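Local coordinates for protein 3-carboxy-cis,cis-muconate cycloisomerase (Acinetobacter calcoaceticus, PDB 1Q5N) that is a largely helical enzyme of the fumarase/aspartase (lyase) superfamily that assembles as a tetramer, at residues 150-155 with 359-363; 36-40 with 216-221; 133-137 with 177-181; 232-238 with 309-315. All coordinates share one frame; numbering follows the deposited sequence.

Contact 1: residues 150-155 with 359-363; sequences QVMMGR and MHQNI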
loop_
_atom_site.group_PDB
_atom_site.type_symbol
_atom_site.label_atom_id
_atom_site.label_comp_id
_atom_site.label_asym_id
_atom_site.label_seq_id
_atom_site.Cartn_x
_atom_site.Cartn_y
_atom_site.Cartn_z
ATOM N N GLN A 150 -17.219 -34.641 -10.419
ATOM C CA GLN A 150 -18.243 -33.700 -10.826
ATOM C C GLN A 150 -17.649 -32.780 -11.918
ATOM O O GLN A 150 -16.901 -31.817 -11.616
ATOM C CB GLN A 150 -18.690 -32.877 -9.641
ATOM C CG GLN A 150 -19.664 -31.806 -10.035
ATOM C CD GLN A 150 -20.887 -32.410 -10.778
ATOM O OE1 GLN A 150 -21.653 -33.194 -10.193
ATOM N NE2 GLN A 150 -21.057 -32.052 -12.090
ATOM N N VAL A 151 -17.958 -33.084 -13.181
ATOM C CA VAL A 151 -17.474 -32.282 -14.300
ATOM C C VAL A 151 -18.081 -30.847 -14.374
ATOM O O VAL A 151 -19.259 -30.639 -14.063
ATOM C CB VAL A 151 -17.752 -33.020 -15.635
ATOM C CG1 VAL A 151 -17.373 -32.132 -16.771
ATOM C CG2 VAL A 151 -16.905 -34.300 -15.713
ATOM N N MET A 152 -17.269 -29.865 -14.765
ATOM C CA MET A 152 -17.749 -28.469 -14.894
ATOM C C MET A 152 -16.766 -27.744 -15.796
ATOM O O MET A 152 -15.710 -28.289 -16.115
ATOM C CB MET A 152 -17.795 -27.766 -13.540
ATOM C CG MET A 152 -16.406 -27.684 -12.926
ATOM S SD MET A 152 -16.374 -26.773 -11.378
ATOM C CE MET A 152 -16.566 -25.042 -12.047
ATOM N N MET A 153 -17.078 -26.527 -16.230
ATOM C CA MET A 153 -16.114 -25.849 -17.107
ATOM C C MET A 153 -14.937 -25.156 -16.409
ATOM O O MET A 153 -15.092 -24.535 -15.343
ATOM C CB MET A 153 -16.848 -24.820 -17.981
ATOM C CG MET A 153 -17.836 -25.435 -18.999
ATOM S SD MET A 153 -16.966 -26.605 -20.123
ATOM C CE MET A 153 -15.675 -25.597 -20.836
ATOM N N GLY A 154 -13.748 -25.310 -16.981
ATOM C CA GLY A 154 -12.594 -24.569 -16.479
ATOM C C GLY A 154 -12.700 -23.233 -17.240
ATOM O O GLY A 154 -13.095 -23.193 -18.427
ATOM N N ARG A 155 -12.359 -22.128 -16.586
ATOM C CA ARG A 155 -12.484 -20.787 -17.192
ATOM C C ARG A 155 -11.176 -20.013 -17.078
ATOM O O ARG A 155 -10.551 -19.916 -15.983
ATOM C CB ARG A 155 -13.633 -20.012 -16.490
ATOM C CG ARG A 155 -15.015 -20.724 -16.626
ATOM C CD ARG A 155 -16.060 -20.235 -15.623
ATOM N NE ARG A 155 -17.417 -20.738 -15.938
ATOM C CZ ARG A 155 -18.087 -21.670 -15.248
ATOM N NH1 ARG A 155 -17.560 -22.251 -14.169
ATOM N NH2 ARG A 155 -19.320 -22.020 -15.635
ATOM N N MET A 359 -24.147 -27.052 -13.768
ATOM C CA MET A 359 -22.802 -27.318 -14.268
ATOM C C MET A 359 -22.872 -28.030 -15.613
ATOM O O MET A 359 -22.109 -27.720 -16.553
ATOM C CB MET A 359 -22.012 -28.172 -13.296
ATOM C CG MET A 359 -21.598 -27.428 -12.070
ATOM S SD MET A 359 -20.751 -28.516 -10.857
ATOM C CE MET A 359 -20.007 -27.331 -9.670
ATOM N N HIS A 360 -23.812 -28.975 -15.714
ATOM C CA HIS A 360 -23.975 -29.746 -16.952
ATOM C C HIS A 360 -24.443 -28.809 -18.054
ATOM O O HIS A 360 -23.906 -28.822 -19.154
ATOM C CB HIS A 360 -24.988 -30.890 -16.769
ATOM C CG HIS A 360 -25.401 -31.510 -18.071
ATOM N ND1 HIS A 360 -24.578 -32.375 -18.775
ATOM C CD2 HIS A 360 -26.462 -31.257 -18.884
ATOM C CE1 HIS A 360 -25.110 -32.615 -19.962
ATOM N NE2 HIS A 360 -26.250 -31.949 -20.056
ATOM N N GLN A 361 -25.458 -28.010 -17.752
ATOM C CA GLN A 361 -25.947 -27.015 -18.687
ATOM C C GLN A 361 -24.922 -26.004 -19.168
ATOM O O GLN A 361 -24.941 -25.656 -20.322
ATOM C CB GLN A 361 -27.049 -26.189 -18.084
ATOM C CG GLN A 361 -28.342 -26.883 -18.110
ATOM C CD GLN A 361 -29.478 -25.911 -18.366
ATOM O OE1 GLN A 361 -29.314 -24.678 -18.177
ATOM N NE2 GLN A 361 -30.647 -26.445 -18.792
ATOM N N ASN A 362 -24.036 -25.507 -18.310
ATOM C CA ASN A 362 -23.133 -24.512 -18.800
ATOM C C ASN A 362 -22.112 -25.162 -19.704
ATOM O O ASN A 362 -21.545 -24.499 -20.582
ATOM C CB ASN A 362 -22.514 -23.738 -17.623
ATOM C CG ASN A 362 -23.584 -23.048 -16.797
ATOM O OD1 ASN A 362 -24.634 -22.648 -17.362
ATOM N ND2 ASN A 362 -23.365 -22.919 -15.468
ATOM N N ILE A 363 -21.878 -26.467 -19.521
ATOM C CA ILE A 363 -20.958 -27.160 -20.416
ATOM C C ILE A 363 -21.581 -27.182 -21.852
ATOM O O ILE A 363 -20.848 -27.174 -22.863
ATOM C CB ILE A 363 -20.711 -28.621 -19.952
ATOM C CG1 ILE A 363 -19.789 -28.652 -18.731
ATOM C CG2 ILE A 363 -20.102 -29.468 -21.074
ATOM C CD1 ILE A 363 -19.814 -30.039 -18.028
HETATM O O HOH W 1 -19.851 -25.919 -15.917
#

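Contact 2: residues 36-40 with 216-221; sequences ALAQA and AYAKQL. Unlike the reference sequence in segment 36-40: A40 (reference Gln).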
loop_
_atom_site.group_PDB
_atom_site.type_symbol
_atom_site.label_atom_id
_atom_site.label_comp_id
_atom_site.label_asym_id
_atom_site.label_seq_id
_atom_site.Cartn_x
_atom_site.Cartn_y
_atom_site.Cartn_z
ATOM N N ALA A 36 5.827 -12.976 35.434
ATOM C CA ALA A 36 6.904 -13.866 35.033
ATOM C C ALA A 36 8.264 -13.261 35.323
ATOM O O ALA A 36 9.214 -13.980 35.661
ATOM C CB ALA A 36 6.783 -14.217 33.558
ATOM N N LEU A 37 8.351 -11.937 35.179
ATOM C CA LEU A 37 9.586 -11.196 35.421
ATOM C C LEU A 37 10.024 -11.271 36.909
ATOM O O LEU A 37 11.201 -11.472 37.200
ATOM C CB LEU A 37 9.408 -9.721 35.022
ATOM C CG LEU A 37 10.670 -8.868 35.255
ATOM C CD1 LEU A 37 11.790 -9.392 34.396
ATOM C CD2 LEU A 37 10.400 -7.415 34.936
ATOM N N ALA A 38 9.068 -11.070 37.819
ATOM C CA ALA A 38 9.306 -11.115 39.252
ATOM C C ALA A 38 9.683 -12.542 39.623
ATOM O O ALA A 38 10.630 -12.754 40.377
ATOM C CB ALA A 38 8.067 -10.687 40.004
ATOM N N GLN A 39 8.976 -13.517 39.072
ATOM C CA GLN A 39 9.304 -14.891 39.367
ATOM C C GLN A 39 10.673 -15.302 38.879
ATOM O O GLN A 39 11.400 -15.992 39.590
ATOM C CB GLN A 39 8.287 -15.834 38.765
ATOM C CG GLN A 39 6.965 -15.830 39.474
ATOM C CD GLN A 39 6.061 -16.941 38.940
ATOM O OE1 GLN A 39 5.684 -17.859 39.691
ATOM N NE2 GLN A 39 5.722 -16.882 37.632
ATOM N N ALA A 40 11.028 -14.897 37.659
ATOM C CA ALA A 40 12.319 -15.271 37.102
ATOM C C ALA A 40 13.433 -14.647 37.907
ATOM O O ALA A 40 14.469 -15.271 38.101
ATOM C CB ALA A 40 12.427 -14.843 35.652
ATOM N N ALA A 216 15.659 -17.277 32.361
ATOM C CA ALA A 216 14.595 -17.725 33.241
ATOM C C ALA A 216 13.269 -17.026 32.938
ATOM O O ALA A 216 12.198 -17.544 33.244
ATOM C CB ALA A 216 14.985 -17.490 34.713
ATOM N N TYR A 217 13.326 -15.827 32.377
ATOM C CA TYR A 217 12.094 -15.120 32.034
ATOM C C TYR A 217 11.460 -15.841 30.822
ATOM O O TYR A 217 10.276 -16.113 30.801
ATOM C CB TYR A 217 12.445 -13.662 31.722
ATOM C CG TYR A 217 11.320 -12.780 31.191
ATOM C CD1 TYR A 217 10.205 -12.483 31.967
ATOM C CD2 TYR A 217 11.439 -12.163 29.937
ATOM C CE1 TYR A 217 9.240 -11.580 31.511
ATOM C CE2 TYR A 217 10.489 -11.271 29.474
ATOM C CZ TYR A 217 9.397 -10.976 30.262
ATOM O OH TYR A 217 8.493 -10.048 29.808
ATOM N N ALA A 218 12.272 -16.177 29.834
ATOM C CA ALA A 218 11.785 -16.869 28.657
ATOM C C ALA A 218 11.125 -18.165 29.116
ATOM O O ALA A 218 9.982 -18.465 28.765
ATOM C CB ALA A 218 12.952 -17.166 27.707
ATOM N N LYS A 219 11.849 -18.918 29.931
ATOM C CA LYS A 219 11.357 -20.208 30.432
ATOM C C LYS A 219 10.036 -20.105 31.165
ATOM O O LYS A 219 9.140 -20.894 30.923
ATOM C CB LYS A 219 12.412 -20.812 31.325
ATOM C CG LYS A 219 12.231 -22.258 31.627
ATOM C CD LYS A 219 13.581 -22.820 32.073
ATOM C CE LYS A 219 14.619 -22.664 30.929
ATOM N NZ LYS A 219 16.019 -23.005 31.367
ATOM N N GLN A 220 9.892 -19.123 32.043
ATOM C CA GLN A 220 8.636 -18.937 32.773
ATOM C C GLN A 220 7.436 -18.759 31.854
ATOM O O GLN A 220 6.318 -19.095 32.212
ATOM C CB GLN A 220 8.668 -17.676 33.651
ATOM C CG GLN A 220 9.442 -17.745 34.941
ATOM C CD GLN A 220 9.055 -18.934 35.792
ATOM O OE1 GLN A 220 9.915 -19.751 36.139
ATOM N NE2 GLN A 220 7.766 -19.057 36.112
ATOM N N LEU A 221 7.663 -18.155 30.694
ATOM C CA LEU A 221 6.581 -17.874 29.773
ATOM C C LEU A 221 6.525 -18.908 28.676
ATOM O O LEU A 221 5.639 -18.888 27.847
ATOM C CB LEU A 221 6.785 -16.481 29.161
ATOM C CG LEU A 221 6.687 -15.282 30.085
ATOM C CD1 LEU A 221 7.269 -14.083 29.383
ATOM C CD2 LEU A 221 5.228 -15.040 30.482
#

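Contact 3: residues 133-137 with 177-181; sequences VQQCY and FKRDL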
loop_
_atom_site.group_PDB
_atom_site.type_symbol
_atom_site.label_atom_id
_atom_site.label_comp_id
_atom_site.label_asym_id
_atom_site.label_seq_id
_atom_site.Cartn_x
_atom_site.Cartn_y
_atom_site.Cartn_z
ATOM N N VAL A 133 -7.148 -23.126 9.883
ATOM C CA VAL A 133 -6.591 -23.595 8.621
ATOM C C VAL A 133 -6.665 -25.126 8.519
ATOM O O VAL A 133 -6.938 -25.672 7.443
ATOM C CB VAL A 133 -5.146 -23.147 8.461
ATOM C CG1 VAL A 133 -4.516 -23.829 7.267
ATOM C CG2 VAL A 133 -5.113 -21.631 8.322
ATOM N N GLN A 134 -6.403 -25.799 9.643
ATOM C CA GLN A 134 -6.434 -27.242 9.728
ATOM C C GLN A 134 -7.868 -27.739 9.366
ATOM O O GLN A 134 -8.012 -28.684 8.610
ATOM C CB GLN A 134 -6.067 -27.655 11.166
ATOM C CG GLN A 134 -6.035 -29.141 11.419
ATOM C CD GLN A 134 -4.950 -29.845 10.581
ATOM O OE1 GLN A 134 -3.769 -29.484 10.643
ATOM N NE2 GLN A 134 -5.353 -30.860 9.801
ATOM N N GLN A 135 -8.909 -27.127 9.924
ATOM C CA GLN A 135 -10.262 -27.537 9.589
ATOM C C GLN A 135 -10.607 -27.234 8.118
ATOM O O GLN A 135 -11.306 -28.027 7.472
ATOM C CB GLN A 135 -11.280 -26.833 10.463
ATOM C CG GLN A 135 -11.221 -27.249 11.845
ATOM C CD GLN A 135 -12.240 -26.507 12.627
ATOM O OE1 GLN A 135 -13.428 -26.856 12.595
ATOM N NE2 GLN A 135 -11.813 -25.451 13.321
ATOM N N CYS A 136 -10.157 -26.073 7.617
ATOM C CA CYS A 136 -10.381 -25.722 6.228
ATOM C C CYS A 136 -9.712 -26.795 5.369
ATOM O O CYS A 136 -10.309 -27.269 4.410
ATOM C CB CYS A 136 -9.791 -24.324 5.875
ATOM S SG CYS A 136 -10.837 -22.972 6.429
ATOM N N TYR A 137 -8.477 -27.163 5.699
ATOM C CA TYR A 137 -7.748 -28.196 4.944
ATOM C C TYR A 137 -8.524 -29.548 4.901
ATOM O O TYR A 137 -8.760 -30.129 3.832
ATOM C CB TYR A 137 -6.396 -28.400 5.584
ATOM C CG TYR A 137 -5.508 -29.443 4.931
ATOM C CD1 TYR A 137 -5.292 -29.444 3.556
ATOM C CD2 TYR A 137 -4.771 -30.342 5.718
ATOM C CE1 TYR A 137 -4.377 -30.264 2.982
ATOM C CE2 TYR A 137 -3.824 -31.190 5.147
ATOM C CZ TYR A 137 -3.624 -31.146 3.791
ATOM O OH TYR A 137 -2.627 -31.925 3.239
ATOM N N PHE A 177 -3.859 -24.713 1.443
ATOM C CA PHE A 177 -3.974 -24.681 2.891
ATOM C C PHE A 177 -2.835 -25.501 3.557
ATOM O O PHE A 177 -2.296 -25.101 4.603
ATOM C CB PHE A 177 -5.324 -25.217 3.345
ATOM C CG PHE A 177 -6.437 -24.268 3.132
ATOM C CD1 PHE A 177 -6.344 -22.947 3.614
ATOM C CD2 PHE A 177 -7.617 -24.685 2.544
ATOM C CE1 PHE A 177 -7.434 -22.043 3.541
ATOM C CE2 PHE A 177 -8.736 -23.786 2.459
ATOM C CZ PHE A 177 -8.632 -22.459 2.969
ATOM N N LYS A 178 -2.457 -26.621 2.940
ATOM C CA LYS A 178 -1.396 -27.415 3.509
ATOM C C LYS A 178 -0.091 -26.618 3.504
ATOM O O LYS A 178 0.642 -26.655 4.475
ATOM C CB LYS A 178 -1.301 -28.769 2.768
ATOM C CG LYS A 178 -0.003 -29.107 2.149
ATOM C CD LYS A 178 0.962 -29.815 3.064
ATOM C CE LYS A 178 2.274 -29.956 2.275
ATOM N NZ LYS A 178 3.416 -30.473 3.116
ATOM N N ARG A 179 0.202 -25.872 2.442
ATOM C CA ARG A 179 1.438 -25.068 2.453
ATOM C C ARG A 179 1.366 -23.966 3.563
ATOM O O ARG A 179 2.393 -23.564 4.132
ATOM C CB ARG A 179 1.700 -24.455 1.068
ATOM C CG ARG A 179 2.089 -25.457 0.038
ATOM C CD ARG A 179 2.537 -24.759 -1.245
ATOM N NE ARG A 179 1.454 -24.019 -1.934
ATOM C CZ ARG A 179 0.476 -24.581 -2.657
ATOM N NH1 ARG A 179 0.407 -25.898 -2.798
ATOM N NH2 ARG A 179 -0.413 -23.832 -3.290
ATOM N N ASP A 180 0.161 -23.505 3.887
ATOM C CA ASP A 180 0.005 -22.539 4.950
ATOM C C ASP A 180 0.310 -23.182 6.312
ATOM O O ASP A 180 0.907 -22.545 7.192
ATOM C CB ASP A 180 -1.411 -21.982 4.988
ATOM C CG ASP A 180 -1.706 -21.071 3.811
ATOM O OD1 ASP A 180 -0.755 -20.438 3.286
ATOM O OD2 ASP A 180 -2.896 -20.977 3.424
ATOM N N LEU A 181 -0.149 -24.414 6.492
ATOM C CA LEU A 181 0.119 -25.153 7.715
ATOM C C LEU A 181 1.662 -25.319 7.857
ATOM O O LEU A 181 2.207 -25.169 8.935
ATOM C CB LEU A 181 -0.559 -26.517 7.649
ATOM C CG LEU A 181 -1.810 -26.797 8.472
ATOM C CD1 LEU A 181 -2.427 -25.607 9.147
ATOM C CD2 LEU A 181 -2.771 -27.462 7.536
#

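Contact 4: residues 232-238 with 309-315; sequences GERDRIV and IYQSMVQ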
loop_
_atom_site.group_PDB
_atom_site.type_symbol
_atom_site.label_atom_id
_atom_site.label_comp_id
_atom_site.label_asym_id
_atom_site.label_seq_id
_atom_site.Cartn_x
_atom_site.Cartn_y
_atom_site.Cartn_z
ATOM N N GLY A 232 14.616 -2.771 18.202
ATOM C CA GLY A 232 14.663 -2.092 16.920
ATOM C C GLY A 232 14.641 -2.954 15.681
ATOM O O GLY A 232 14.419 -2.405 14.616
ATOM N N GLU A 233 14.851 -4.276 15.803
ATOM C CA GLU A 233 14.885 -5.179 14.641
ATOM C C GLU A 233 13.521 -5.898 14.643
ATOM O O GLU A 233 13.227 -6.732 15.516
ATOM C CB GLU A 233 16.076 -6.150 14.783
ATOM C CG GLU A 233 17.487 -5.462 14.675
ATOM C CD GLU A 233 17.736 -4.418 15.797
ATOM O OE1 GLU A 233 17.580 -4.766 16.993
ATOM O OE2 GLU A 233 18.068 -3.243 15.483
ATOM N N ARG A 234 12.694 -5.613 13.651
ATOM C CA ARG A 234 11.333 -6.136 13.725
ATOM C C ARG A 234 10.892 -7.215 12.761
ATOM O O ARG A 234 9.685 -7.432 12.583
ATOM C CB ARG A 234 10.340 -4.938 13.627
ATOM C CG ARG A 234 10.772 -3.685 14.386
ATOM C CD ARG A 234 10.788 -3.919 15.907
ATOM N NE ARG A 234 9.429 -4.052 16.468
ATOM C CZ ARG A 234 9.172 -4.500 17.703
ATOM N NH1 ARG A 234 10.168 -4.874 18.516
ATOM N NH2 ARG A 234 7.931 -4.558 18.149
ATOM N N ASP A 235 11.848 -7.873 12.126
ATOM C CA ASP A 235 11.535 -8.928 11.177
ATOM C C ASP A 235 10.591 -9.991 11.767
ATOM O O ASP A 235 9.753 -10.507 11.057
ATOM C CB ASP A 235 12.838 -9.577 10.704
ATOM C CG ASP A 235 13.662 -10.077 11.867
ATOM O OD1 ASP A 235 14.198 -9.232 12.657
ATOM O OD2 ASP A 235 13.727 -11.311 12.008
ATOM N N ARG A 236 10.670 -10.299 13.056
ATOM C CA ARG A 236 9.762 -11.317 13.592
ATOM C C ARG A 236 8.254 -10.936 13.529
ATOM O O ARG A 236 7.382 -11.811 13.302
ATOM C CB ARG A 236 10.137 -11.674 15.036
ATOM C CG ARG A 236 11.377 -12.525 15.150
ATOM C CD ARG A 236 11.878 -12.532 16.619
ATOM N NE ARG A 236 13.143 -13.261 16.786
ATOM C CZ ARG A 236 14.343 -12.697 16.913
ATOM N NH1 ARG A 236 14.481 -11.372 16.902
ATOM N NH2 ARG A 236 15.408 -13.471 17.053
ATOM N N ILE A 237 7.961 -9.648 13.722
ATOM C CA ILE A 237 6.601 -9.146 13.678
ATOM C C ILE A 237 6.083 -9.205 12.220
ATOM O O ILE A 237 4.956 -9.692 11.945
ATOM C CB ILE A 237 6.540 -7.664 14.163
ATOM C CG1 ILE A 237 6.985 -7.561 15.641
ATOM C CG2 ILE A 237 5.131 -7.094 13.991
ATOM C CD1 ILE A 237 6.190 -8.413 16.606
ATOM N N VAL A 238 6.911 -8.713 11.300
ATOM C CA VAL A 238 6.556 -8.661 9.908
ATOM C C VAL A 238 6.336 -10.058 9.394
ATOM O O VAL A 238 5.380 -10.316 8.639
ATOM C CB VAL A 238 7.670 -7.966 9.102
ATOM C CG1 VAL A 238 7.303 -7.885 7.614
ATOM C CG2 VAL A 238 7.868 -6.571 9.658
ATOM N N ILE A 309 2.965 -2.535 7.829
ATOM C CA ILE A 309 3.765 -3.347 8.692
ATOM C C ILE A 309 5.198 -3.374 8.117
ATOM O O ILE A 309 6.166 -3.292 8.891
ATOM C CB ILE A 309 3.031 -4.732 8.881
ATOM C CG1 ILE A 309 3.051 -5.130 10.353
ATOM C CG2 ILE A 309 3.619 -5.776 8.080
ATOM C CD1 ILE A 309 4.387 -5.063 10.895
ATOM N N TYR A 310 5.346 -3.439 6.783
ATOM C CA TYR A 310 6.669 -3.374 6.166
ATOM C C TYR A 310 7.342 -1.994 6.340
ATOM O O TYR A 310 8.548 -1.951 6.573
ATOM C CB TYR A 310 6.599 -3.726 4.685
ATOM C CG TYR A 310 6.710 -5.229 4.442
ATOM C CD1 TYR A 310 7.963 -5.872 4.411
ATOM C CD2 TYR A 310 5.546 -6.022 4.308
ATOM C CE1 TYR A 310 8.054 -7.252 4.261
ATOM C CE2 TYR A 310 5.633 -7.407 4.163
ATOM C CZ TYR A 310 6.871 -8.010 4.135
ATOM O OH TYR A 310 6.913 -9.360 3.974
ATOM N N GLN A 311 6.603 -0.877 6.212
ATOM C CA GLN A 311 7.228 0.432 6.459
ATOM C C GLN A 311 7.706 0.465 7.944
ATOM O O GLN A 311 8.705 1.077 8.248
ATOM C CB GLN A 311 6.263 1.615 6.353
ATOM C CG GLN A 311 5.723 2.044 5.042
ATOM C CD GLN A 311 4.656 3.153 5.292
ATOM O OE1 GLN A 311 5.011 4.223 5.815
ATOM N NE2 GLN A 311 3.363 2.883 4.956
ATOM N N SER A 312 6.977 -0.170 8.862
ATOM C CA SER A 312 7.373 -0.170 10.251
ATOM C C SER A 312 8.742 -0.782 10.585
ATOM O O SER A 312 9.197 -0.684 11.725
ATOM C CB SER A 312 6.298 -0.827 11.122
ATOM O OG SER A 312 5.300 0.125 11.443
ATOM N N MET A 313 9.387 -1.419 9.613
ATOM C CA MET A 313 10.735 -1.976 9.838
ATOM C C MET A 313 11.762 -0.876 9.971
ATOM O O MET A 313 12.802 -1.084 10.598
ATOM C CB MET A 313 11.155 -2.876 8.663
ATOM C CG MET A 313 10.211 -4.059 8.587
ATOM S SD MET A 313 10.966 -5.536 8.158
ATOM C CE MET A 313 12.223 -5.693 9.422
ATOM N N VAL A 314 11.500 0.284 9.364
ATOM C CA VAL A 314 12.499 1.352 9.433
ATOM C C VAL A 314 12.343 2.065 10.788
ATOM O O VAL A 314 11.500 2.944 10.935
ATOM C CB VAL A 314 12.347 2.317 8.215
ATOM C CG1 VAL A 314 13.464 3.386 8.273
ATOM C CG2 VAL A 314 12.456 1.509 6.888
ATOM N N GLN A 315 13.169 1.669 11.761
ATOM C CA GLN A 315 13.060 2.176 13.128
ATOM C C GLN A 315 14.352 2.853 13.562
ATOM O O GLN A 315 15.441 2.327 13.311
ATOM C CB GLN A 315 12.764 1.013 14.098
ATOM C CG GLN A 315 11.617 0.086 13.709
ATOM C CD GLN A 315 10.603 -0.112 14.851
ATOM O OE1 GLN A 315 10.953 0.055 16.012
ATOM N NE2 GLN A 315 9.340 -0.478 14.512
HETATM O O HOH W 2 13.555 -3.338 12.032
#

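Contact 1: residues 150-155 with 359-363
M359 and I363, one helical turn apart, face V151, M152 and M153 on the middle strand of a small three-stranded antiparallel sheet. A short helix, 356-364, thus packs against a beta strand, the segment axes approaching to 7.2 Å at 52°. Contact is tightest at I363, whose CD1 lies 3.5 Å from V151 CG1. That is closer than usual for two carbons, and the two side chains meet at about a right angle. M153 folds back toward the same isoleucine, its chain bent at both outer torsions, which brings M153 SD to 3.8 Å from I363 CG1. M359 instead runs straight beyond CG. Its sulfur passes Q150, with M359 SD 3.6 Å from Q150 CG, and its methyl ends near the other thioether, M359 CE 4.1 Å from M152 SD. A bend at chi2 (56°) turns the Q150 amide back to its own strand, where Q150 NE2 donates to V151 O at 3.0 Å, with that oxygen close to the amide plane; the bond would help hold the amide beside M359 SD. Further along, the R155 guanidinium turns its edge to N362 CB, its plane 68° from the N362 amide. The two share E268, which forms a salt bridge with R155 and accepts a hydrogen bond from N362 ND2, while R155 also reaches E265 of the third subunit. No direct hydrogen bond joins the two segments. A single water does so, accepting from M153 N at 2.9 Å and donating to M359 O at 3.0 Å.

Contact 2: residues 36-40 with 216-221
A36 and A40, one turn apart on helix 23-43, press their methyl groups against helix 210-221, and the backbones come close: the CA atoms of A40 and Y217 are 5.1 Å apart, and the segment axes approach to 8.5 Å at 125°. On this tight side, A36 CB reaches L221 CD2 at 3.5 Å, while A40 CB sits 3.5 Å from Y217 N and also touches the methyl of A216. The Y217 ring lies beside L37. With CG anti to the backbone N (chi1 174°), the ring swings toward helix 23-43 and brings Y217 CD1 to 3.7 Å from L37 CA. The carbonyl carbon C of A36 lies at the ring edge, in its plane, and L221 CD1 of the same segment as the tyrosine lies over one face, toward the rim. The hydroxyl is hydrogen-bonded to T116, which anchors the far end of this buried tyrosine.

The other flank is looser and partly exposed. Here Q39 and Q220 cross at about a right angle. Q220 is bent at chi2 (-52°), Q220 CG passing 3.8 Å from A36 O, and its OE1 takes a hydrogen bond from Q43 further along helix 23-43. No clear hydrogen bond links the segments. The alanines, of which A40 differs from the reference sequence, let the two helices approach closely, a helix-helix crossing within the mainly helical lyase-family fold.

Contact 3: residues 133-137 with 177-181
Y137 and F177 mark the closest backbone approach, their CA atoms 5.6 Å apart, where helices 110-146 and 166-191 run roughly antiparallel. The local axes come within 9.3 Å, and their N-to-C directions differ by 151°. These long helices belong to the helical bundle that forms the core of subunits in the fumarase/aspartase superfamily.

One face of the F177 ring is turned to C136. C136 CB stands over that face, 3.8 Å from the ring centroid and 18° off the normal, which makes a CH-pi contact, while C136 SG takes a more oblique sulfur-aromatic position at 4.8 Å from that centroid. V251 and M254 of helix 235-261 also pack on F177, and L346 of helix 323-351 reaches C136. The Y137 ring extends alongside K178, both side chains pointing the same way. Here K178 CA lies over one ring face, and K178 CB comes to 3.4 Å from Y137 CE1. L181 fits between V133 and Y137, L181 CD2 being 3.9 Å from Y137 CD2. The other methyl, L181 CD1, is modelled only 3.3 Å from V133 CG1. Since chi1 of L181 (-106°) departs from a staggered value, the exact placing of this methyl is doubtful.

K178 and D180 direct their charges elsewhere, to D182 and R183 on their own helix. With no hydrogen bond crossing between the segments, cohesion here rests on dispersion, CH-pi and sulfur-aromatic contacts, which depend on close shape matching more than on directional polar bonds.

Contact 4: residues 232-238 with 309-315
M313 lays its side chain along the first turn of helix 235-261, from V238 back to D235. From CB the chain leaves with CG anti to the carbonyl carbon (chi1 -63°), and M313 CG comes to 3.6 Å from V238 CG2. The sulfur stays on that same methyl, M313 SD also 3.6 Å from V238 CG2. Bends at the two outer torsions then turn the tip, and M313 CE ends 3.5 Å from D235 N. V238 turns its other branch to Y310: V238 CG1 stands over one face of the Y310 ring, 3.6 Å from the centroid and 17° off the normal, a CH-pi contact. I309 CD1 touches both I237 CG2 and V238 CG2.

R234 occupies the N-cap position of helix 235-261, and a type I turn runs from Q311 to V314 in the other segment; helices 235-261 and 290-311 are both long members of the superfamily's helical core. The subunit interface adjoins: D235 forms salt bridges with R183 and R179 of the second subunit, and Y310 OH bonds S242 O there. A water ties the two segments together, donating to G232 O at 2.9 Å and M313 O at 2.8 Å while accepting from R234 N at 2.9 Å. R234 sends its guanidinium to E327 and D115, and its CG rests near the Q315 amide, where Q315 NE2 donates to S312 O at 2.8 Å, almost head-on to that carbonyl.

The contacts are spread along an elongated subunit, and none touches another. Contact 3 lies nearest the middle, its centre about 9 Å from that of the chain, whereas contacts 1 and 2 sit on opposite sides of the chain's centre with their own centres about 59 Å apart. Contacts 2 and 4 come nearest, about 12 Å between closest atoms, and helices 210-221 and 235-261 follow each other in sequence there. Contacts 3 and 4 have centres about 26 Å apart within one chain, yet the assembly brings their segments together: R179, beside contact 3, forms an intersubunit salt bridge with D235 of the second subunit. Contact 1 also touches that subunit, but contact 2 meets no other chain.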